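Local coordinates for protein type C neurotoxin (Clostridium botulinum, PDB 3PME) that probably attaches the botulinum C/D mosaic neurotoxin to nerve-cell membranes, this fragment being its receptor-binding domain, with likely roles in ganglioside or phospholipid recognition, at residues A[45-56]-A[177-187]; A[93-101]-A[111-119]. All coordinates share one frame; numbering follows the deposited sequence.

Contact 1. Residues A[45-56]-A[177-187]; sequences LSSSGDKIIVNL and KTIVFGIDENI
An antiparallel strand pair in the N-terminal, concanavalin-like part of the receptor-binding domain joins I52-N55 to T178-F181. The axes of strands 51-55 and 178-181 approach to 4.7 Å with their directions 167° apart. I52 and F181 form one hydrogen-bonded pair, V54 and I179 the other; V54 N donates to I179 O at 2.8 Å. L56 N to K177 O extends this ladder.

On the face carrying I53, N55, T178 and V180, I53 lies alongside V180, its CD1 only 3.5 Å from V180 CG1, which is tight packing. N55 runs beside T178, whose OG1 donates to N55 OD1 at 2.6 Å; K177 NZ adds a weak bond to the same oxygen. The other face is apolar: V54 CG2 touches the edge of the F181 ring at CE1 (4.0 Å).

Where strand 51-55 begins, K51 crosses D184 of the loop after strand 178-181 at about a right angle. A bend at its last torsion (chi4 -54°) brings NZ to D184 OD1 at 2.7 Å, a salt bridge made from above the carboxylate plane. S48 OG donates to D184 O at 3.1 Å, and a water accepting from I183 N lies within hydrogen-bonding distance of S47 O and D50 O.

Strand 51-55 is central in its three-stranded sheet, with 26-30 along its other edge; I52 packs on V27 and L29. F43 and F198 meet the F181 ring edge-to-face, while I179 rests on I200 of strand 193-201.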
loop_
_atom_site.group_PDB
_atom_site.type_symbol
_atom_site.label_atom_id
_atom_site.label_comp_id
_atom_site.label_asym_id
_atom_site.label_seq_id
_atom_site.Cartn_x
_atom_site.Cartn_y
_atom_site.Cartn_z
ATOM N N LEU A 45 -10.939 7.598 -9.534
ATOM C CA LEU A 45 -11.950 8.642 -9.533
ATOM C C LEU A 45 -11.263 9.948 -9.157
ATOM O O LEU A 45 -10.811 10.115 -8.021
ATOM C CB LEU A 45 -13.069 8.303 -8.550
ATOM C CG LEU A 45 -13.682 6.913 -8.724
ATOM C CD1 LEU A 45 -14.736 6.647 -7.655
ATOM C CD2 LEU A 45 -14.280 6.759 -10.117
ATOM N N SER A 46 -11.160 10.864 -10.116
ATOM C CA SER A 46 -10.382 12.086 -9.905
ATOM C C SER A 46 -11.109 13.351 -10.336
ATOM O O SER A 46 -10.600 14.457 -10.147
ATOM C CB SER A 46 -9.029 11.993 -10.616
ATOM O OG SER A 46 -9.180 11.808 -12.016
ATOM N N SER A 47 -12.296 13.190 -10.910
ATOM C CA SER A 47 -13.084 14.329 -11.370
ATOM C C SER A 47 -14.577 14.122 -11.151
ATOM O O SER A 47 -15.069 12.993 -11.139
ATOM C CB SER A 47 -12.810 14.607 -12.849
ATOM O OG SER A 47 -13.757 15.524 -13.367
ATOM N N SER A 48 -15.293 15.229 -10.991
ATOM C CA SER A 48 -16.732 15.213 -10.754
ATOM C C SER A 48 -17.519 14.433 -11.812
ATOM O O SER A 48 -18.587 13.891 -11.526
ATOM C CB SER A 48 -17.258 16.652 -10.665
ATOM O OG SER A 48 -18.628 16.677 -10.303
ATOM N N GLY A 49 -17.000 14.374 -13.034
ATOM C CA GLY A 49 -17.709 13.715 -14.120
ATOM C C GLY A 49 -17.357 12.252 -14.334
ATOM O O GLY A 49 -18.023 11.554 -15.100
ATOM N N ASP A 50 -16.306 11.784 -13.670
ATOM C CA ASP A 50 -15.858 10.406 -13.830
ATOM C C ASP A 50 -16.826 9.469 -13.112
ATOM O O ASP A 50 -16.954 9.537 -11.897
ATOM C CB ASP A 50 -14.460 10.223 -13.229
ATOM C CG ASP A 50 -13.438 11.187 -13.799
ATOM O OD1 ASP A 50 -13.726 11.832 -14.834
ATOM O OD2 ASP A 50 -12.337 11.288 -13.208
ATOM N N LYS A 51 -17.503 8.593 -13.852
ATOM C CA LYS A 51 -18.409 7.626 -13.227
ATOM C C LYS A 51 -18.350 6.259 -13.883
ATOM O O LYS A 51 -18.199 6.145 -15.097
ATOM C CB LYS A 51 -19.857 8.108 -13.289
ATOM C CG LYS A 51 -20.138 9.408 -12.576
ATOM C CD LYS A 51 -21.633 9.664 -12.540
ATOM C CE LYS A 51 -21.943 11.007 -11.910
ATOM N NZ LYS A 51 -21.312 11.116 -10.569
ATOM N N ILE A 52 -18.485 5.215 -13.077
ATOM C CA ILE A 52 -18.715 3.887 -13.612
ATOM C C ILE A 52 -20.124 3.493 -13.203
ATOM O O ILE A 52 -20.451 3.508 -12.023
ATOM C CB ILE A 52 -17.723 2.867 -13.059
ATOM C CG1 ILE A 52 -16.285 3.285 -13.384
ATOM C CG2 ILE A 52 -18.032 1.481 -13.620
ATOM C CD1 ILE A 52 -15.234 2.336 -12.831
ATOM N N ILE A 53 -20.968 3.174 -14.176
ATOM C CA ILE A 53 -22.338 2.776 -13.878
ATOM C C ILE A 53 -22.462 1.281 -14.108
ATOM O O ILE A 53 -22.213 0.795 -15.213
ATOM C CB ILE A 53 -23.348 3.488 -14.795
ATOM C CG1 ILE A 53 -23.090 4.999 -14.838
ATOM C CG2 ILE A 53 -24.782 3.145 -14.388
ATOM C CD1 ILE A 53 -22.913 5.634 -13.500
ATOM N N VAL A 54 -22.821 0.543 -13.064
ATOM C CA VAL A 54 -22.983 -0.900 -13.182
ATOM C C VAL A 54 -24.453 -1.269 -13.035
ATOM O O VAL A 54 -25.075 -0.929 -12.040
ATOM C CB VAL A 54 -22.156 -1.651 -12.119
ATOM C CG1 VAL A 54 -22.324 -3.160 -12.263
ATOM C CG2 VAL A 54 -20.675 -1.261 -12.216
ATOM N N ASN A 55 -25.010 -1.937 -14.040
ATOM C CA ASN A 55 -26.367 -2.466 -13.934
ATOM C C ASN A 55 -26.339 -3.984 -13.900
ATOM O O ASN A 55 -26.010 -4.627 -14.897
ATOM C CB ASN A 55 -27.221 -1.995 -15.111
ATOM C CG ASN A 55 -27.582 -0.534 -15.014
ATOM O OD1 ASN A 55 -28.411 -0.148 -14.194
ATOM N ND2 ASN A 55 -26.968 0.287 -15.854
ATOM N N LEU A 56 -26.661 -4.550 -12.744
ATOM C CA LEU A 56 -26.740 -5.992 -12.590
ATOM C C LEU A 56 -27.991 -6.513 -13.273
ATOM O O LEU A 56 -28.975 -5.790 -13.415
ATOM C CB LEU A 56 -26.812 -6.365 -11.108
ATOM C CG LEU A 56 -25.536 -6.376 -10.261
ATOM C CD1 LEU A 56 -24.741 -5.101 -10.433
ATOM C CD2 LEU A 56 -25.919 -6.597 -8.789
ATOM N N LYS A 177 -30.577 -2.534 -8.568
ATOM C CA LYS A 177 -29.682 -3.238 -9.483
ATOM C C LYS A 177 -28.554 -2.351 -10.011
ATOM O O LYS A 177 -27.604 -2.853 -10.610
ATOM C CB LYS A 177 -30.470 -3.806 -10.662
ATOM C CG LYS A 177 -30.942 -2.744 -11.633
ATOM C CD LYS A 177 -32.011 -3.291 -12.557
ATOM C CE LYS A 177 -32.391 -2.274 -13.623
ATOM N NZ LYS A 177 -31.236 -1.970 -14.506
ATOM N N THR A 178 -28.651 -1.045 -9.785
ATOM C CA THR A 178 -27.643 -0.108 -10.290
ATOM C C THR A 178 -26.666 0.318 -9.193
ATOM O O THR A 178 -27.076 0.628 -8.070
ATOM C CB THR A 178 -28.301 1.147 -10.881
ATOM O OG1 THR A 178 -29.192 0.759 -11.935
ATOM C CG2 THR A 178 -27.241 2.094 -11.440
ATOM N N ILE A 179 -25.379 0.317 -9.527
ATOM C CA ILE A 179 -24.333 0.791 -8.625
ATOM C C ILE A 179 -23.574 1.856 -9.370
ATOM O O ILE A 179 -23.090 1.610 -10.480
ATOM C CB ILE A 179 -23.357 -0.334 -8.248
ATOM C CG1 ILE A 179 -24.109 -1.507 -7.628
ATOM C CG2 ILE A 179 -22.314 0.165 -7.258
ATOM C CD1 ILE A 179 -23.252 -2.749 -7.477
ATOM N N VAL A 180 -23.465 3.041 -8.777
ATOM C CA VAL A 180 -22.726 4.128 -9.416
ATOM C C VAL A 180 -21.461 4.466 -8.636
ATOM O O VAL A 180 -21.538 4.888 -7.474
ATOM C CB VAL A 180 -23.590 5.397 -9.532
ATOM C CG1 VAL A 180 -22.787 6.542 -10.150
ATOM C CG2 VAL A 180 -24.860 5.106 -10.333
ATOM N N PHE A 181 -20.307 4.290 -9.285
ATOM C CA PHE A 181 -19.020 4.670 -8.714
ATOM C C PHE A 181 -18.685 6.080 -9.178
ATOM O O PHE A 181 -18.726 6.365 -10.380
ATOM C CB PHE A 181 -17.914 3.732 -9.194
ATOM C CG PHE A 181 -18.056 2.324 -8.703
ATOM C CD1 PHE A 181 -18.920 1.447 -9.331
ATOM C CD2 PHE A 181 -17.304 1.869 -7.625
ATOM C CE1 PHE A 181 -19.052 0.133 -8.880
ATOM C CE2 PHE A 181 -17.424 0.563 -7.182
ATOM C CZ PHE A 181 -18.297 -0.305 -7.807
ATOM N N GLY A 182 -18.350 6.961 -8.242
ATOM C CA GLY A 182 -17.953 8.306 -8.619
ATOM C C GLY A 182 -18.279 9.380 -7.609
ATOM O O GLY A 182 -19.185 9.223 -6.787
ATOM N N ILE A 183 -17.538 10.484 -7.674
ATOM C CA ILE A 183 -17.743 11.612 -6.774
ATOM C C ILE A 183 -18.482 12.743 -7.481
ATOM O O ILE A 183 -18.031 13.237 -8.515
ATOM C CB ILE A 183 -16.401 12.142 -6.244
ATOM C CG1 ILE A 183 -15.629 11.014 -5.559
ATOM C CG2 ILE A 183 -16.614 13.320 -5.303
ATOM C CD1 ILE A 183 -14.212 11.392 -5.171
ATOM N N ASP A 184 -19.617 13.147 -6.918
ATOM C CA ASP A 184 -20.442 14.204 -7.503
ATOM C C ASP A 184 -20.091 15.591 -6.977
ATOM O O ASP A 184 -20.277 16.591 -7.674
ATOM C CB ASP A 184 -21.928 13.922 -7.267
ATOM C CG ASP A 184 -22.616 13.363 -8.496
ATOM O OD1 ASP A 184 -22.094 13.557 -9.615
ATOM O OD2 ASP A 184 -23.686 12.738 -8.343
ATOM N N GLU A 185 -19.595 15.654 -5.746
ATOM C CA GLU A 185 -19.211 16.934 -5.166
ATOM C C GLU A 185 -18.053 17.546 -5.932
ATOM O O GLU A 185 -17.360 16.868 -6.695
ATOM C CB GLU A 185 -18.827 16.783 -3.695
ATOM C CG GLU A 185 -18.803 15.355 -3.216
ATOM C CD GLU A 185 -20.185 14.832 -2.925
ATOM O OE1 GLU A 185 -21.038 15.643 -2.502
ATOM O OE2 GLU A 185 -20.417 13.615 -3.114
ATOM N N ASN A 186 -17.852 18.841 -5.724
ATOM C CA ASN A 186 -16.703 19.523 -6.287
ATOM C C ASN A 186 -15.458 19.087 -5.536
ATOM O O ASN A 186 -15.440 19.063 -4.303
ATOM C CB ASN A 186 -16.878 21.038 -6.191
ATOM C CG ASN A 186 -15.833 21.797 -6.986
ATOM O OD1 ASN A 186 -14.882 21.211 -7.507
ATOM N ND2 ASN A 186 -16.004 23.112 -7.087
ATOM N N ILE A 187 -14.426 18.715 -6.281
ATOM C CA ILE A 187 -13.165 18.319 -5.676
ATOM C C ILE A 187 -12.004 19.004 -6.381
ATOM O O ILE A 187 -12.048 19.227 -7.594
ATOM C CB ILE A 187 -12.975 16.793 -5.715
ATOM C CG1 ILE A 187 -13.036 16.276 -7.151
ATOM C CG2 ILE A 187 -14.035 16.108 -4.868
ATOM C CD1 ILE A 187 -12.839 14.778 -7.267
HETATM O O HOH W 1 -15.520 10.584 -9.858
HETATM O O HOH W 2 -29.960 -4.521 -15.728
#

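Contact 2. Residues A[93-101]-A[111-119]; sequences SIKQNSGWK and WILQDINRK
W100 and W111 meet through their six-membered rings, which are inclined by 19° and displaced so far that little of one lies over the other (centroids 4.8 Å apart). W111 CH2 comes 3.3 Å from W100 CE3, and S93 CB lies over the W100 ring, offset toward its rim. W111 has CG anti to its backbone nitrogen (chi1 167°), which carries its ring across to W100.

Toward the turns the contact becomes polar. Q114 extends its chain until NE2 donates to N97 O at 2.7 Å; the acceptor lies in the amide plane of Q114, although the donor stands above the N97 carbonyl plane. Q114 O is gripped twice, by S98 OG (2.7 Å) and by G99 N (3.0 Å). R118 NE makes a weak bond to N97 OD1, with the amide and guanidinium planes 56° apart.

Two turns position these groups: a type I' turn over K95-S98 and a type I turn over D115-R118. In the latter, D115 OD1 accepts from N117 N and K119 N on opposite faces of its carboxylate, the first completing an Asx turn.

Strand 120-126 pairs with 108-114 beyond this hairpin, and W111 packs against I145 and M153 of strands 141-148 and 152-157.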
loop_
_atom_site.group_PDB
_atom_site.type_symbol
_atom_site.label_atom_id
_atom_site.label_comp_id
_atom_site.label_asym_id
_atom_site.label_seq_id
_atom_site.Cartn_x
_atom_site.Cartn_y
_atom_site.Cartn_z
ATOM N N SER A 93 -25.687 3.077 -4.240
ATOM C CA SER A 93 -26.725 2.140 -4.645
ATOM C C SER A 93 -27.968 2.397 -3.803
ATOM O O SER A 93 -28.603 1.462 -3.308
ATOM C CB SER A 93 -26.247 0.689 -4.526
ATOM O OG SER A 93 -27.046 -0.187 -5.313
ATOM N N ILE A 94 -28.276 3.682 -3.632
ATOM C CA ILE A 94 -29.518 4.129 -3.006
ATOM C C ILE A 94 -30.455 4.669 -4.076
ATOM O O ILE A 94 -30.092 5.574 -4.826
ATOM C CB ILE A 94 -29.277 5.274 -2.016
ATOM C CG1 ILE A 94 -28.337 4.834 -0.903
ATOM C CG2 ILE A 94 -30.613 5.771 -1.429
ATOM C CD1 ILE A 94 -28.904 3.794 -0.032
ATOM N N LYS A 95 -31.660 4.112 -4.140
ATOM C CA LYS A 95 -32.702 4.621 -5.018
ATOM C C LYS A 95 -34.005 4.593 -4.241
ATOM O O LYS A 95 -34.266 3.647 -3.509
ATOM C CB LYS A 95 -32.833 3.747 -6.261
ATOM C CG LYS A 95 -31.676 3.905 -7.232
ATOM C CD LYS A 95 -31.503 5.361 -7.636
ATOM C CE LYS A 95 -30.239 5.566 -8.461
ATOM N NZ LYS A 95 -28.990 5.339 -7.670
ATOM N N GLN A 96 -34.818 5.631 -4.391
ATOM C CA GLN A 96 -36.128 5.644 -3.750
ATOM C C GLN A 96 -36.021 5.443 -2.237
ATOM O O GLN A 96 -36.776 4.655 -1.654
ATOM C CB GLN A 96 -37.012 4.551 -4.349
ATOM C CG GLN A 96 -36.931 4.473 -5.866
ATOM C CD GLN A 96 -37.197 5.812 -6.508
ATOM O OE1 GLN A 96 -36.409 6.293 -7.326
ATOM N NE2 GLN A 96 -38.305 6.438 -6.120
ATOM N N ASN A 97 -35.070 6.138 -1.622
ATOM C CA ASN A 97 -34.933 6.172 -0.164
ATOM C C ASN A 97 -34.159 5.014 0.462
ATOM O O ASN A 97 -33.877 5.043 1.660
ATOM C CB ASN A 97 -36.306 6.254 0.516
ATOM C CG ASN A 97 -37.142 7.416 0.016
ATOM O OD1 ASN A 97 -36.615 8.449 -0.407
ATOM N ND2 ASN A 97 -38.458 7.251 0.069
ATOM N N SER A 98 -33.831 3.991 -0.320
ATOM C CA SER A 98 -33.331 2.754 0.275
ATOM C C SER A 98 -32.207 2.111 -0.552
ATOM O O SER A 98 -32.152 2.262 -1.767
ATOM C CB SER A 98 -34.506 1.788 0.503
ATOM O OG SER A 98 -34.131 0.637 1.232
ATOM N N GLY A 99 -31.310 1.401 0.126
ATOM C CA GLY A 99 -30.228 0.679 -0.521
ATOM C C GLY A 99 -28.970 0.805 0.312
ATOM O O GLY A 99 -29.021 0.857 1.536
ATOM N N TRP A 100 -27.824 0.861 -0.349
ATOM C CA TRP A 100 -26.555 1.013 0.369
ATOM C C TRP A 100 -25.668 2.017 -0.338
ATOM O O TRP A 100 -25.861 2.297 -1.524
ATOM C CB TRP A 100 -25.830 -0.328 0.488
ATOM C CG TRP A 100 -25.541 -1.001 -0.838
ATOM C CD1 TRP A 100 -26.363 -1.850 -1.528
ATOM C CD2 TRP A 100 -24.352 -0.868 -1.627
ATOM N NE1 TRP A 100 -25.751 -2.258 -2.692
ATOM C CE2 TRP A 100 -24.512 -1.675 -2.769
ATOM C CE3 TRP A 100 -23.157 -0.154 -1.466
ATOM C CZ2 TRP A 100 -23.525 -1.781 -3.761
ATOM C CZ3 TRP A 100 -22.179 -0.266 -2.445
ATOM C CH2 TRP A 100 -22.373 -1.071 -3.576
ATOM N N LYS A 101 -24.702 2.572 0.397
ATOM C CA LYS A 101 -23.689 3.424 -0.225
ATOM C C LYS A 101 -22.404 3.413 0.592
ATOM O O LYS A 101 -22.390 3.037 1.761
ATOM C CB LYS A 101 -24.204 4.861 -0.404
ATOM C CG LYS A 101 -24.531 5.589 0.893
ATOM C CD LYS A 101 -24.909 7.047 0.627
ATOM C CE LYS A 101 -25.418 7.707 1.898
ATOM N NZ LYS A 101 -25.896 9.096 1.655
ATOM N N TRP A 111 -19.823 2.939 5.567
ATOM C CA TRP A 111 -20.728 2.089 4.806
ATOM C C TRP A 111 -22.111 2.235 5.399
ATOM O O TRP A 111 -22.293 2.091 6.604
ATOM C CB TRP A 111 -20.280 0.632 4.880
ATOM C CG TRP A 111 -21.311 -0.363 4.389
ATOM C CD1 TRP A 111 -22.296 -0.949 5.127
ATOM C CD2 TRP A 111 -21.428 -0.895 3.069
ATOM N NE1 TRP A 111 -23.028 -1.813 4.343
ATOM C CE2 TRP A 111 -22.512 -1.798 3.076
ATOM C CE3 TRP A 111 -20.719 -0.702 1.884
ATOM C CZ2 TRP A 111 -22.908 -2.500 1.938
ATOM C CZ3 TRP A 111 -21.113 -1.409 0.751
ATOM C CH2 TRP A 111 -22.191 -2.297 0.792
ATOM N N ILE A 112 -23.077 2.538 4.542
ATOM C CA ILE A 112 -24.417 2.883 4.986
ATOM C C ILE A 112 -25.430 1.937 4.369
ATOM O O ILE A 112 -25.368 1.655 3.173
ATOM C CB ILE A 112 -24.753 4.327 4.556
ATOM C CG1 ILE A 112 -23.871 5.324 5.314
ATOM C CG2 ILE A 112 -26.251 4.625 4.765
ATOM C CD1 ILE A 112 -24.444 5.750 6.631
ATOM N N LEU A 113 -26.354 1.452 5.194
ATOM C CA LEU A 113 -27.466 0.621 4.745
ATOM C C LEU A 113 -28.740 1.309 5.192
ATOM O O LEU A 113 -28.895 1.628 6.375
ATOM C CB LEU A 113 -27.402 -0.782 5.359
ATOM C CG LEU A 113 -28.453 -1.773 4.838
ATOM C CD1 LEU A 113 -28.202 -2.097 3.366
ATOM C CD2 LEU A 113 -28.457 -3.075 5.662
ATOM N N GLN A 114 -29.653 1.547 4.252
ATOM C CA GLN A 114 -30.807 2.397 4.534
ATOM C C GLN A 114 -32.114 1.729 4.136
ATOM O O GLN A 114 -32.253 1.232 3.013
ATOM C CB GLN A 114 -30.639 3.725 3.810
ATOM C CG GLN A 114 -31.744 4.724 4.051
ATOM C CD GLN A 114 -31.302 6.107 3.647
ATOM O OE1 GLN A 114 -30.367 6.660 4.233
ATOM N NE2 GLN A 114 -31.949 6.667 2.638
ATOM N N ASP A 115 -33.075 1.725 5.062
ATOM C CA ASP A 115 -34.362 1.076 4.821
ATOM C C ASP A 115 -35.386 1.984 4.140
ATOM O O ASP A 115 -35.110 3.149 3.824
ATOM C CB ASP A 115 -34.918 0.428 6.105
ATOM C CG ASP A 115 -35.471 1.439 7.130
ATOM O OD1 ASP A 115 -35.759 2.606 6.805
ATOM O OD2 ASP A 115 -35.670 1.016 8.294
ATOM N N ILE A 116 -36.580 1.443 3.924
ATOM C CA ILE A 116 -37.575 2.157 3.131
ATOM C C ILE A 116 -38.218 3.345 3.856
ATOM O O ILE A 116 -38.958 4.123 3.245
ATOM C CB ILE A 116 -38.633 1.188 2.545
ATOM C CG1 ILE A 116 -39.170 0.240 3.621
ATOM C CG2 ILE A 116 -38.020 0.370 1.417
ATOM C CD1 ILE A 116 -40.110 0.896 4.625
ATOM N N ASN A 117 -37.906 3.499 5.140
ATOM C CA ASN A 117 -38.327 4.677 5.900
ATOM C C ASN A 117 -37.202 5.701 6.050
ATOM O O ASN A 117 -37.310 6.647 6.831
ATOM C CB ASN A 117 -38.851 4.268 7.277
ATOM C CG ASN A 117 -40.134 3.478 7.190
ATOM O OD1 ASN A 117 -40.297 2.459 7.854
ATOM N ND2 ASN A 117 -41.043 3.933 6.341
ATOM N N ARG A 118 -36.116 5.492 5.311
ATOM C CA ARG A 118 -34.948 6.366 5.373
ATOM C C ARG A 118 -34.173 6.266 6.691
ATOM O O ARG A 118 -33.298 7.082 6.961
ATOM C CB ARG A 118 -35.339 7.814 5.080
ATOM C CG ARG A 118 -35.869 8.009 3.666
ATOM C CD ARG A 118 -36.167 9.469 3.364
ATOM N NE ARG A 118 -35.901 9.780 1.961
ATOM C CZ ARG A 118 -34.688 10.016 1.469
ATOM N NH1 ARG A 118 -33.630 9.977 2.269
ATOM N NH2 ARG A 118 -34.529 10.286 0.178
ATOM N N LYS A 119 -34.488 5.263 7.502
ATOM C CA LYS A 119 -33.674 4.967 8.676
ATOM C C LYS A 119 -32.417 4.244 8.201
ATOM O O LYS A 119 -32.480 3.405 7.302
ATOM C CB LYS A 119 -34.466 4.106 9.661
ATOM C CG LYS A 119 -33.694 3.649 10.889
ATOM C CD LYS A 119 -34.541 2.729 11.774
ATOM C CE LYS A 119 -33.721 2.162 12.928
ATOM N NZ LYS A 119 -34.465 1.116 13.690
#

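Overall arrangement
After the early strands, among them 26-30, the chain reaches 45-56, then runs through strands 68-77 and 87-90 to 93-101. After the short excursion through residues 102-110 it returns at 111-119, where contact 2 closes a local hairpin. Contact 1 closes only at 177-187, so its much longer loop, 120 residues between segments, encloses contact 2 without crossing it. Their centres lie about 17 Å apart, yet they touch: S93 OG is 2.9 Å from T178 O, probably hydrogen-bonded, and I179 CD1 packs on W100 CZ2 at 3.8 Å. Together they connect the three-stranded sheet with the five-stranded one in the N-terminal receptor-binding region.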